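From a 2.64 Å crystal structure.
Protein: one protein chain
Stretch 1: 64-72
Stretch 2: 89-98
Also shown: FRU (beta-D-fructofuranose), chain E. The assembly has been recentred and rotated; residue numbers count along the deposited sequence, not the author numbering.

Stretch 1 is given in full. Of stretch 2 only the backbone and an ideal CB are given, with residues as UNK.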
# COMPACT_ATOMS: atom_id res chain seq x y z
N ASP A 64 26.33 19.56 -13.67
CA ASP A 64 25.36 20.63 -13.80
C ASP A 64 24.56 20.87 -12.51
O ASP A 64 24.03 21.97 -12.29
CB ASP A 64 24.42 20.36 -14.98
CG ASP A 64 25.18 20.24 -16.31
OD1 ASP A 64 25.81 21.24 -16.73
OD2 ASP A 64 25.16 19.15 -16.92
N LEU A 65 24.48 19.84 -11.66
CA LEU A 65 23.73 19.90 -10.40
C LEU A 65 24.21 18.84 -9.43
O LEU A 65 24.61 17.74 -9.83
CB LEU A 65 22.22 19.76 -10.64
CG LEU A 65 21.25 20.12 -9.50
CD1 LEU A 65 19.96 20.73 -10.03
CD2 LEU A 65 20.94 18.93 -8.60
N LEU A 66 24.16 19.18 -8.15
CA LEU A 66 24.63 18.29 -7.09
C LEU A 66 23.53 17.94 -6.09
O LEU A 66 22.91 18.82 -5.51
CB LEU A 66 25.83 18.90 -6.38
CG LEU A 66 26.55 17.99 -5.39
CD1 LEU A 66 28.06 18.14 -5.50
CD2 LEU A 66 26.08 18.25 -3.96
N ILE A 67 23.30 16.64 -5.92
CA ILE A 67 22.41 16.12 -4.89
C ILE A 67 23.25 15.47 -3.80
O ILE A 67 23.99 14.52 -4.05
CB ILE A 67 21.38 15.10 -5.46
CG1 ILE A 67 20.42 15.77 -6.44
CG2 ILE A 67 20.56 14.47 -4.34
CD1 ILE A 67 19.76 14.79 -7.38
N ILE A 68 23.14 16.00 -2.59
CA ILE A 68 23.90 15.46 -1.46
C ILE A 68 23.05 15.20 -0.21
O ILE A 68 22.14 15.96 0.12
CB ILE A 68 25.13 16.36 -1.08
CG1 ILE A 68 25.96 15.71 0.03
CG2 ILE A 68 24.69 17.75 -0.66
CD1 ILE A 68 27.20 16.46 0.41
N SER A 69 23.39 14.11 0.47
CA SER A 69 22.90 13.83 1.81
C SER A 69 24.07 13.89 2.80
O SER A 69 24.88 12.96 2.88
CB SER A 69 22.22 12.46 1.84
OG SER A 69 22.18 11.95 3.16
N ALA A 70 24.15 14.99 3.56
CA ALA A 70 25.32 15.31 4.41
C ALA A 70 25.55 14.39 5.62
O ALA A 70 24.81 14.45 6.60
CB ALA A 70 25.26 16.77 4.85
N ASN A 71 26.60 13.57 5.54
CA ASN A 71 26.90 12.52 6.54
C ASN A 71 26.80 12.98 7.99
O ASN A 71 26.16 12.33 8.81
CB ASN A 71 28.28 11.91 6.30
CG ASN A 71 28.58 10.75 7.22
OD1 ASN A 71 27.93 9.72 7.16
ND2 ASN A 71 29.58 10.91 8.07
N GLU A 72 27.48 14.08 8.30
CA GLU A 72 27.32 14.77 9.56
C GLU A 72 27.18 16.23 9.18
O GLU A 72 27.71 16.63 8.15
CB GLU A 72 28.52 14.55 10.47
CG GLU A 72 28.81 13.09 10.72
CD GLU A 72 29.70 12.84 11.92
OE1 GLU A 72 30.77 12.23 11.74
OE2 GLU A 72 29.33 13.26 13.03
N UNK A 89 24.45 24.44 -8.51
CA UNK A 89 23.24 24.32 -7.69
C UNK A 89 23.21 23.02 -6.86
O UNK A 89 23.44 21.93 -7.40
CB UNK A 89 22.00 24.38 -8.59
N UNK A 90 22.92 23.15 -5.57
CA UNK A 90 23.00 22.04 -4.60
C UNK A 90 21.63 21.68 -4.03
O UNK A 90 20.90 22.55 -3.51
CB UNK A 90 23.95 22.40 -3.46
N UNK A 91 21.27 20.40 -4.11
CA UNK A 91 20.06 19.92 -3.44
C UNK A 91 20.43 19.06 -2.24
O UNK A 91 21.14 18.04 -2.37
CB UNK A 91 19.18 19.13 -4.41
N UNK A 92 19.94 19.50 -1.08
CA UNK A 92 20.08 18.73 0.14
C UNK A 92 18.90 17.77 0.26
O UNK A 92 17.74 18.19 0.20
CB UNK A 92 20.17 19.65 1.36
N UNK A 93 19.22 16.49 0.42
CA UNK A 93 18.21 15.47 0.70
C UNK A 93 18.39 14.87 2.08
O UNK A 93 19.53 14.55 2.48
CB UNK A 93 18.26 14.36 -0.36
N UNK A 94 17.28 14.70 2.80
CA UNK A 94 17.23 13.86 4.01
C UNK A 94 18.07 14.43 5.17
O UNK A 94 17.51 14.85 6.18
CB UNK A 94 17.72 12.45 3.68
N UNK A 95 19.39 14.45 5.04
CA UNK A 95 20.23 15.08 6.05
C UNK A 95 20.54 16.51 5.66
O UNK A 95 20.51 16.85 4.49
CB UNK A 95 21.53 14.29 6.25
N UNK A 96 20.80 17.35 6.66
CA UNK A 96 20.99 18.80 6.46
C UNK A 96 22.42 19.24 6.80
O UNK A 96 23.21 18.48 7.36
CB UNK A 96 19.99 19.58 7.32
N UNK A 97 22.72 20.50 6.48
CA UNK A 97 23.95 21.16 6.93
C UNK A 97 23.58 22.29 7.88
O UNK A 97 22.41 22.42 8.28
CB UNK A 97 24.76 21.69 5.75
N UNK A 98 24.56 23.12 8.24
CA UNK A 98 24.35 24.14 9.26
C UNK A 98 24.32 25.58 8.73
O UNK A 98 24.53 26.52 9.49
CB UNK A 98 25.45 24.02 10.32
C1 FRU E . 19.79 5.25 5.34
C2 FRU E . 19.57 5.65 6.79
C3 FRU E . 18.16 5.33 7.27
C4 FRU E . 17.84 6.53 8.14
C5 FRU E . 18.48 7.66 7.34
C6 FRU E . 18.83 8.91 8.13
O1 FRU E . 21.18 5.23 5.05
O2 FRU E . 20.58 5.03 7.59
O3 FRU E . 18.07 4.07 7.96
O4 FRU E . 16.43 6.71 8.35
O5 FRU E . 19.70 7.07 6.88
O6 FRU E . 19.30 9.93 7.24

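Position 89 has its CB sideways to stretch 1, 4.4 Å from Leu-65 CG. Its phi is -73°. A compact apolar residue would suit, proline included. It is Pro-89. Its CG lies 4.0 Å from Leu-65 CG, and its O accepts a hydrogen bond from Leu-66 N at 2.9 Å.

Positions 90 to 93 form a strand, parallel to 65-68. Its extended backbone alternates the side chains. At 90 the CB shares a face with Leu-66 and Ile-68. Several aliphatic residues would fit. The residue is Val-90. Its CG1 reaches both neighbours, 4.0 Å from Leu-66 CD2 and 3.9 Å from Ile-68 CG2.

At 91 the CB turns to the other face, 4.1 Å from Ile-67 CG1 and 4.5 Å from Leu-65 CD2. The side chains here are apolar, so leucine, isoleucine or valine would suit. It is Ile-91. Its CD1 packs 3.8 Å from Leu-65 CD2. Its backbone is paired twice: Ile-91 N donates to Leu-66 O at 2.7 Å, and Ile-68 N donates to Ile-91 O at 2.9 Å.

At 92 the CB returns to the face of Ile-68. A longer aliphatic chain could reach Ile-68 CG2. Leu-92 CD2 lies 3.7 Å from Ile-68 CG2.

At 93 the CB is sideways, 4.6 Å from Ile-67 CG2. A branched aliphatic residue would suit. Val-93 places CG2 3.6 Å from Ile-67 CG2. Val-93 N donates to Ile-68 O at 3.0 Å.

At position 94, phi 66° and psi -68° are easiest for glycine and strained for most other residues. Yet Ser-69 OG is 4.5 Å from the CB and fructose lies beyond, so a polar acceptor also fits. It is Asp-94. Asp-94 OD2 accepts from Ser-69 OG at 3.2 Å, and Asp-94 OD1 from FRU O6 at 2.6 Å.

At 95 the CB points toward stretch 1, 3.3 Å from Ala-70 O. The carbonyl of Asn-71 and the sugar invite a long donor, lysine or arginine. Arg-95 serves both: NH1 donates to Asn-71 O at 3.1 Å, and NE donates to FRU O6 at 2.9 Å. Water 1 joins Arg-95 O to Ile-68 O and Ala-70 N.

At 96 the CB points away, so many residues would do. It is Lys-96, whose O receives water 2, shared with Ala-70 O.

At 97 the CB is 5.0 Å from Ala-70 CB, suiting an aliphatic residue. Ile-97 CG2 touches Ala-70 CB at 3.7 Å.

Position 98 is out of reach and unconstrained by stretch 1. It is Leu-98.

Stretch 2 89-98: PVILVDRKIL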
# COMPACT_ATOMS: atom_id res chain seq x y z
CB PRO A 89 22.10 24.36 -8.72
CG PRO A 89 22.70 23.82 -9.95
CD PRO A 89 24.17 24.20 -9.94
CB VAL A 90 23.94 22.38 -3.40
CG1 VAL A 90 23.96 21.22 -2.39
CG2 VAL A 90 25.35 22.74 -3.88
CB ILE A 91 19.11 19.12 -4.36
CG1 ILE A 91 18.56 19.99 -5.49
CG2 ILE A 91 17.95 18.56 -3.54
CD1 ILE A 91 17.74 19.24 -6.52
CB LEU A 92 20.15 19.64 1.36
CG LEU A 92 21.27 20.69 1.44
CD1 LEU A 92 21.10 21.46 2.70
CD2 LEU A 92 22.66 20.08 1.37
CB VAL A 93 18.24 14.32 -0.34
CG1 VAL A 93 17.07 13.39 -0.10
CG2 VAL A 93 18.13 14.86 -1.73
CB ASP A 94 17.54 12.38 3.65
CG ASP A 94 18.28 11.63 4.74
OD1 ASP A 94 17.79 11.57 5.89
OD2 ASP A 94 19.35 11.06 4.45
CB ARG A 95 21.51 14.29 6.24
CG ARG A 95 21.24 12.85 6.48
CD ARG A 95 22.40 12.15 7.13
NE ARG A 95 22.08 10.74 7.26
CZ ARG A 95 22.95 9.80 7.60
NH1 ARG A 95 24.22 10.09 7.86
NH2 ARG A 95 22.53 8.55 7.67
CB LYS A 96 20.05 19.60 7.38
CG LYS A 96 18.55 19.53 7.14
CD LYS A 96 17.88 20.02 8.42
CE LYS A 96 16.38 20.05 8.36
NZ LYS A 96 15.78 20.25 9.72
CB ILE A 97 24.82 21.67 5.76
CG1 ILE A 97 24.03 22.63 4.87
CG2 ILE A 97 25.37 20.50 4.96
CD1 ILE A 97 24.88 23.39 3.87
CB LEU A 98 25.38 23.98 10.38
CG LEU A 98 25.35 22.63 11.10
CD1 LEU A 98 26.39 22.57 12.19
CD2 LEU A 98 23.94 22.29 11.64
O HOH W 1 22.45 17.00 2.76
O HOH W 2 23.55 15.83 8.68
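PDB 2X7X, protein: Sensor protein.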